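Long-range contacts in pyruvate formate-lyase 2 (Archaeoglobus fulgidus, PDB 2F3O), which is a glycyl radical enzyme of the pyruvate formate-lyase family, probably a lyase, whose physiological reaction has not been established: residues R372-G376 against S715-G719; E379-K383 against E709-K713; V543-D547 against L655-V659. All coordinates share one frame; numbering follows the deposited sequence.

Contact 1: R372-G376 against S715-G719; sequences RINKG and SMELG
Met716, on the last turn of helix 704-717, reaches across to the end of strand 368-373 and makes the largest share of this contact. Its chain leaves the helix with CG anti to the backbone N (chi1 179°) and stays extended through chi2, then bends at the thioether (chi3 -57°), which swings CE round towards Ile373. The sulfur is left beside the peptide that follows the strand, SD lying 3.5 Å from O of Asn374, while CE rests 3.8 Å from CG1 of Ile373. A chi1 of 48° turns the CG1-CD1 branch of Ile373 to this methyl group, which also lies near CB, and the two side chains cross at a slant. Phe400 of the neighbouring strand 396-400 touches both Ile373 and Met716.

Lys375 runs past Met716 in the opposite direction, its CG 4.1 Å from SD of Met716, and stays extended to its tip. There NZ of Lys375 meets OE1 of Glu717 at 3.6 Å, a long salt bridge; the Glu717 side chain starts out away from the strand and crosses the lysine at about a right angle. A water accepts from Lys375 NZ at 2.8 Å and donates weakly to Glu717 O. The Asn374 side chain leaves away from the helix: its OD1 takes the N-H of Gly376 at 2.9 Å in an Asx turn, and its ND2 is bonded to Asp401. Gly719 ends the helix in a Schellman motif.

Direct attachment of strand end to helix end thus rests on dispersion around one thioether, with a long, partly hydrated ion pair at the surface adding probably modest electrostatic attraction.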
loop_
_atom_site.group_PDB
_atom_site.type_symbol
_atom_site.label_atom_id
_atom_site.label_comp_id
_atom_site.label_asym_id
_atom_site.label_seq_id
_atom_site.Cartn_x
_atom_site.Cartn_y
_atom_site.Cartn_z
ATOM N N ARG A 372 -0.175 38.056 -10.708
ATOM C CA ARG A 372 -0.297 37.851 -9.278
ATOM C C ARG A 372 0.159 39.105 -8.522
ATOM O O ARG A 372 1.274 39.616 -8.722
ATOM C CB ARG A 372 0.542 36.648 -8.838
ATOM C CG ARG A 372 -0.039 35.276 -9.138
ATOM C CD ARG A 372 0.899 34.161 -8.633
ATOM N NE ARG A 372 1.327 34.380 -7.253
ATOM C CZ ARG A 372 2.057 33.529 -6.538
ATOM N NH1 ARG A 372 2.420 32.371 -7.064
ATOM N NH2 ARG A 372 2.402 33.823 -5.287
ATOM N N ILE A 373 -0.718 39.618 -7.668
ATOM C CA ILE A 373 -0.337 40.686 -6.764
ATOM C C ILE A 373 -0.747 40.337 -5.353
ATOM O O ILE A 373 -1.636 39.496 -5.132
ATOM C CB ILE A 373 -0.983 42.019 -7.132
ATOM C CG1 ILE A 373 -2.461 41.845 -7.389
ATOM C CG2 ILE A 373 -0.354 42.613 -8.378
ATOM C CD1 ILE A 373 -3.055 43.082 -7.968
ATOM N N ASN A 374 -0.095 40.988 -4.399
ATOM C CA ASN A 374 -0.348 40.747 -2.983
ATOM C C ASN A 374 -0.057 42.001 -2.192
ATOM O O ASN A 374 0.271 43.040 -2.764
ATOM C CB ASN A 374 0.504 39.586 -2.459
ATOM C CG ASN A 374 1.975 39.706 -2.838
ATOM O OD1 ASN A 374 2.684 40.577 -2.355
ATOM N ND2 ASN A 374 2.436 38.816 -3.688
ATOM N N LYS A 375 -0.125 41.898 -0.872
ATOM C CA LYS A 375 0.087 43.064 -0.030
ATOM C C LYS A 375 1.537 43.574 0.013
ATOM O O LYS A 375 1.806 44.627 0.588
ATOM C CB LYS A 375 -0.478 42.829 1.376
ATOM C CG LYS A 375 -1.996 42.844 1.381
ATOM C CD LYS A 375 -2.580 43.100 2.764
ATOM C CE LYS A 375 -4.111 43.082 2.711
ATOM N NZ LYS A 375 -4.751 42.785 4.036
ATOM N N GLY A 376 2.457 42.854 -0.612
ATOM C CA GLY A 376 3.840 43.265 -0.605
ATOM C C GLY A 376 4.372 43.589 -1.984
ATOM O O GLY A 376 5.596 43.693 -2.166
ATOM N N SER A 715 -9.949 45.847 -3.980
ATOM C CA SER A 715 -10.206 44.415 -4.156
ATOM C C SER A 715 -9.199 43.531 -3.416
ATOM O O SER A 715 -9.481 42.378 -3.087
ATOM C CB SER A 715 -10.181 44.053 -5.638
ATOM O OG SER A 715 -11.029 44.904 -6.388
ATOM N N MET A 716 -8.018 44.078 -3.173
ATOM C CA MET A 716 -7.014 43.391 -2.400
ATOM C C MET A 716 -7.368 43.438 -0.925
ATOM O O MET A 716 -7.346 42.407 -0.245
ATOM C CB MET A 716 -5.659 44.035 -2.626
ATOM C CG MET A 716 -4.555 43.393 -1.851
ATOM S SD MET A 716 -2.999 44.088 -2.384
ATOM C CE MET A 716 -3.075 43.712 -4.124
ATOM N N GLU A 717 -7.706 44.636 -0.448
ATOM C CA GLU A 717 -8.049 44.861 0.954
ATOM C C GLU A 717 -9.307 44.105 1.384
ATOM O O GLU A 717 -9.371 43.561 2.476
ATOM C CB GLU A 717 -8.207 46.354 1.228
ATOM C CG GLU A 717 -8.126 46.723 2.706
ATOM C CD GLU A 717 -6.814 46.273 3.374
ATOM O OE1 GLU A 717 -6.883 45.671 4.478
ATOM O OE2 GLU A 717 -5.716 46.519 2.802
ATOM N N LEU A 718 -10.291 44.042 0.497
ATOM C CA LEU A 718 -11.558 43.353 0.781
ATOM C C LEU A 718 -11.499 41.856 0.519
ATOM O O LEU A 718 -12.470 41.150 0.775
ATOM C CB LEU A 718 -12.712 43.955 -0.031
ATOM C CG LEU A 718 -13.135 45.387 0.303
ATOM C CD1 LEU A 718 -13.919 45.997 -0.864
ATOM C CD2 LEU A 718 -13.911 45.441 1.633
ATOM N N GLY A 719 -10.373 41.388 -0.013
ATOM C CA GLY A 719 -10.125 39.968 -0.186
ATOM C C GLY A 719 -10.927 39.286 -1.271
ATOM O O GLY A 719 -11.736 38.398 -1.010
HETATM O O HOH W 1 -6.907 41.194 3.099
#

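Contact 2: E379-K383 against E709-K713; sequences ESFLK and EALIK
Leu382 and Ile712 meet on the buried side of two helices, CD2 of Leu382 lying 4.4 Å from CG2 of Ile712. Both also rest on Ile373 of strand 368-373, which lies beneath the pair. Above them, CD1 of Leu382 touches the aliphatic end of Lys713, 3.9 Å from CE, so the lysine chain roofs the apolar patch before its charge emerges. Even here the fit between the helices is modest, for the axes of the two short segments stay 11.0 Å apart at an angle of 121°. Helices 379-390 and 704-717 are layered against one mixed sheet, which contains the strands 368-373 and 722-728 next to them in sequence.

Towards solvent the contact opens into a salt-bridge network of Glu379, Lys383, Glu709 and Lys713. Lys713 stretches out to place NZ 2.9 Å from OE1 of Glu379, which it meets on the syn side, 23° out of the carboxylate plane. NZ of Lys713 also bridges to OE2 of Glu709, in its own helix, at 3.5 Å. Lys383, bent at chi4, brings NZ back to OE2 of Glu379 in a weak 3.3 Å bond, while its CG lies near OE1 of Glu709. The carboxylates of Glu379 and Glu709 are modelled close together, their exact separation uncertain at this resolution; the positive charges of the two lysines probably offset the repulsion.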
loop_
_atom_site.group_PDB
_atom_site.type_symbol
_atom_site.label_atom_id
_atom_site.label_comp_id
_atom_site.label_asym_id
_atom_site.label_seq_id
_atom_site.Cartn_x
_atom_site.Cartn_y
_atom_site.Cartn_z
ATOM N N GLU A 379 5.013 49.335 -5.111
ATOM C CA GLU A 379 4.044 50.390 -5.392
ATOM C C GLU A 379 4.120 50.816 -6.855
ATOM O O GLU A 379 3.080 51.012 -7.498
ATOM C CB GLU A 379 4.269 51.575 -4.442
ATOM C CG GLU A 379 3.409 52.815 -4.700
ATOM C CD GLU A 379 1.914 52.515 -4.747
ATOM O OE1 GLU A 379 1.394 51.858 -3.804
ATOM O OE2 GLU A 379 1.263 52.947 -5.731
ATOM N N SER A 380 5.344 50.901 -7.385
ATOM C CA SER A 380 5.561 51.224 -8.795
ATOM C C SER A 380 4.868 50.237 -9.709
ATOM O O SER A 380 4.231 50.630 -10.685
ATOM C CB SER A 380 7.045 51.264 -9.118
ATOM O OG SER A 380 7.751 50.420 -8.235
ATOM N N PHE A 381 4.960 48.960 -9.362
ATOM C CA PHE A 381 4.358 47.926 -10.175
ATOM C C PHE A 381 2.833 48.042 -10.224
ATOM O O PHE A 381 2.228 47.862 -11.284
ATOM C CB PHE A 381 4.808 46.529 -9.731
ATOM C CG PHE A 381 4.302 45.436 -10.623
ATOM C CD1 PHE A 381 4.661 45.403 -11.966
ATOM C CD2 PHE A 381 3.443 44.468 -10.140
ATOM C CE1 PHE A 381 4.178 44.419 -12.805
ATOM C CE2 PHE A 381 2.965 43.478 -10.967
ATOM C CZ PHE A 381 3.326 43.450 -12.301
ATOM N N LEU A 382 2.222 48.381 -9.092
ATOM C CA LEU A 382 0.767 48.605 -9.034
ATOM C C LEU A 382 0.319 49.833 -9.836
ATOM O O LEU A 382 -0.756 49.824 -10.437
ATOM C CB LEU A 382 0.291 48.746 -7.584
ATOM C CG LEU A 382 0.273 47.537 -6.652
ATOM C CD1 LEU A 382 -0.593 47.828 -5.427
ATOM C CD2 LEU A 382 -0.255 46.343 -7.404
ATOM N N LYS A 383 1.150 50.879 -9.820
ATOM C CA LYS A 383 0.922 52.092 -10.618
ATOM C C LYS A 383 0.947 51.740 -12.094
ATOM O O LYS A 383 0.033 52.090 -12.842
ATOM C CB LYS A 383 1.988 53.161 -10.333
ATOM C CG LYS A 383 1.704 54.053 -9.126
ATOM C CD LYS A 383 2.354 55.429 -9.297
ATOM C CE LYS A 383 1.984 56.372 -8.157
ATOM N NZ LYS A 383 2.396 55.819 -6.835
ATOM N N GLU A 709 -6.207 52.223 -9.710
ATOM C CA GLU A 709 -5.402 51.754 -8.595
ATOM C C GLU A 709 -6.225 51.670 -7.305
ATOM O O GLU A 709 -5.990 50.796 -6.477
ATOM C CB GLU A 709 -4.194 52.654 -8.384
ATOM C CG GLU A 709 -3.055 51.956 -7.686
ATOM C CD GLU A 709 -1.967 52.905 -7.232
ATOM O OE1 GLU A 709 -1.518 53.732 -8.058
ATOM O OE2 GLU A 709 -1.558 52.819 -6.051
ATOM N N ALA A 710 -7.191 52.582 -7.159
ATOM C CA ALA A 710 -8.127 52.597 -6.029
ATOM C C ALA A 710 -8.880 51.298 -5.993
ATOM O O ALA A 710 -8.949 50.658 -4.959
ATOM C CB ALA A 710 -9.105 53.756 -6.137
ATOM N N LEU A 711 -9.407 50.907 -7.143
ATOM C CA LEU A 711 -10.142 49.663 -7.262
ATOM C C LEU A 711 -9.261 48.426 -7.051
ATOM O O LEU A 711 -9.714 47.456 -6.433
ATOM C CB LEU A 711 -10.851 49.587 -8.613
ATOM C CG LEU A 711 -12.015 50.562 -8.816
ATOM C CD1 LEU A 711 -12.539 50.483 -10.257
ATOM C CD2 LEU A 711 -13.126 50.325 -7.796
ATOM N N ILE A 712 -8.018 48.473 -7.542
ATOM C CA ILE A 712 -7.054 47.378 -7.335
ATOM C C ILE A 712 -6.769 47.183 -5.852
ATOM O O ILE A 712 -6.908 46.071 -5.344
ATOM C CB ILE A 712 -5.714 47.598 -8.090
ATOM C CG1 ILE A 712 -5.919 47.516 -9.597
ATOM C CG2 ILE A 712 -4.663 46.558 -7.695
ATOM C CD1 ILE A 712 -4.719 47.985 -10.375
ATOM N N LYS A 713 -6.432 48.269 -5.153
ATOM C CA LYS A 713 -6.119 48.201 -3.727
ATOM C C LYS A 713 -7.347 47.886 -2.885
ATOM O O LYS A 713 -7.240 47.336 -1.792
ATOM C CB LYS A 713 -5.466 49.493 -3.257
ATOM C CG LYS A 713 -4.092 49.714 -3.843
ATOM C CD LYS A 713 -3.459 50.973 -3.303
ATOM C CE LYS A 713 -1.952 50.897 -3.422
ATOM N NZ LYS A 713 -1.240 51.944 -2.645
#

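Contact 3: V543-D547 against L655-V659; sequences VGIAD and LNPGV
The first turn of helix 545-560 is capped by a loop that belongs to the glycine-radical family region of the sequence. Asn656 supplies the cap: with chi1 at 74° its amide folds over its own backbone towards the helix start. There OD1 of Asn656 takes two N-H groups, from Ala546 N at 2.9 Å and Asp547 N at 3.2 Å. Both donors come from the same face, about 40° out of the carbonyl plane. The other amide end, ND2, is bonded to Ser660 O, which helps to fix the flip of the group.

Asp547 answers in return, its OD2 accepting from Asn656 N at 2.9 Å, nearly in line with the C-O bond. That oxygen also lies against CB of Leu655, whose CD1 packs 3.9 Å from CG2 of Val543. Further along, CD1 of Ile545 lies near CG1 of Val659, the two side chains running alongside each other.

Gly544 holds the N-cap position with positive phi, a backbone turn from strand 535-543 into the helix. Asp547 is the third residue after it, but exchanges its two bonds with Asn656 of a sequence-distant loop instead of the N-cap residue, an arrangement that is capping-box-like only.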
loop_
_atom_site.group_PDB
_atom_site.type_symbol
_atom_site.label_atom_id
_atom_site.label_comp_id
_atom_site.label_asym_id
_atom_site.label_seq_id
_atom_site.Cartn_x
_atom_site.Cartn_y
_atom_site.Cartn_z
ATOM N N VAL A 543 -22.105 27.930 -12.672
ATOM C CA VAL A 543 -22.636 29.093 -13.344
ATOM C C VAL A 543 -24.089 29.381 -12.939
ATOM O O VAL A 543 -24.931 28.466 -12.826
ATOM C CB VAL A 543 -22.349 29.103 -14.882
ATOM C CG1 VAL A 543 -21.633 27.842 -15.331
ATOM C CG2 VAL A 543 -23.600 29.361 -15.690
ATOM N N GLY A 544 -24.341 30.659 -12.644
ATOM C CA GLY A 544 -25.672 31.145 -12.276
ATOM C C GLY A 544 -25.854 31.275 -10.777
ATOM O O GLY A 544 -26.950 31.066 -10.250
ATOM N N ILE A 545 -24.782 31.616 -10.077
ATOM C CA ILE A 545 -24.848 31.600 -8.628
ATOM C C ILE A 545 -25.608 32.790 -8.117
ATOM O O ILE A 545 -26.250 32.710 -7.073
ATOM C CB ILE A 545 -23.470 31.467 -7.942
ATOM C CG1 ILE A 545 -22.528 32.609 -8.308
ATOM C CG2 ILE A 545 -22.847 30.183 -8.336
ATOM C CD1 ILE A 545 -21.453 32.824 -7.267
ATOM N N ALA A 546 -25.573 33.883 -8.875
ATOM C CA ALA A 546 -26.359 35.042 -8.497
ATOM C C ALA A 546 -27.818 34.900 -8.923
ATOM O O ALA A 546 -28.688 35.406 -8.249
ATOM C CB ALA A 546 -25.759 36.315 -9.017
ATOM N N ASP A 547 -28.088 34.187 -10.010
ATOM C CA ASP A 547 -29.474 33.958 -10.420
ATOM C C ASP A 547 -30.284 33.171 -9.416
ATOM O O ASP A 547 -31.453 33.459 -9.224
ATOM C CB ASP A 547 -29.550 33.291 -11.781
ATOM C CG ASP A 547 -29.296 34.261 -12.885
ATOM O OD1 ASP A 547 -30.091 35.216 -13.039
ATOM O OD2 ASP A 547 -28.274 34.100 -13.564
ATOM N N LEU A 655 -27.505 34.074 -17.990
ATOM C CA LEU A 655 -27.300 33.954 -16.565
ATOM C C LEU A 655 -26.162 34.881 -16.164
ATOM O O LEU A 655 -25.598 35.561 -17.009
ATOM C CB LEU A 655 -26.980 32.506 -16.200
ATOM C CG LEU A 655 -28.042 31.439 -16.491
ATOM C CD1 LEU A 655 -27.415 30.093 -16.309
ATOM C CD2 LEU A 655 -29.276 31.565 -15.598
ATOM N N ASN A 656 -25.823 34.939 -14.885
ATOM C CA ASN A 656 -24.765 35.853 -14.491
ATOM C C ASN A 656 -23.392 35.228 -14.707
ATOM O O ASN A 656 -23.242 34.011 -14.594
ATOM C CB ASN A 656 -24.942 36.328 -13.052
ATOM C CG ASN A 656 -24.604 35.271 -12.049
ATOM O OD1 ASN A 656 -25.418 34.382 -11.765
ATOM N ND2 ASN A 656 -23.408 35.368 -11.468
ATOM N N PRO A 657 -22.386 36.054 -15.046
ATOM C CA PRO A 657 -21.091 35.490 -15.377
ATOM C C PRO A 657 -20.078 35.469 -14.218
ATOM O O PRO A 657 -19.638 36.527 -13.731
ATOM C CB PRO A 657 -20.607 36.408 -16.506
ATOM C CG PRO A 657 -21.335 37.726 -16.284
ATOM C CD PRO A 657 -22.374 37.517 -15.205
ATOM N N GLY A 658 -19.698 34.260 -13.804
ATOM C CA GLY A 658 -18.696 34.088 -12.762
ATOM C C GLY A 658 -19.248 34.522 -11.425
ATOM O O GLY A 658 -20.368 34.171 -11.056
ATOM N N VAL A 659 -18.467 35.319 -10.712
ATOM C CA VAL A 659 -18.924 35.880 -9.456
ATOM C C VAL A 659 -19.370 37.320 -9.669
ATOM O O VAL A 659 -19.471 38.101 -8.718
ATOM C CB VAL A 659 -17.855 35.768 -8.351
ATOM C CG1 VAL A 659 -17.643 34.317 -8.014
ATOM C CG2 VAL A 659 -16.550 36.390 -8.785
#

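In the fold
Along the chain, strand 368-373 and then helix 379-390 supply the first halves of contacts 1 and 2; both await helix 704-717, more than 300 residues later. Because that helix presents 709-713 before 715-719, the loop closed by contact 2 is nested inside that of contact 1. The two contacts meet at Ile373, forming one patch where helices pack on the sheet. Contact 3 closes a shorter loop nested within both, joining the turn between strand 535-543 and helix 545-560 to the loop before helix 670-677. It touches neither: its centre lies about 23 Å from that of contact 1 and about 28 Å from that of contact 2.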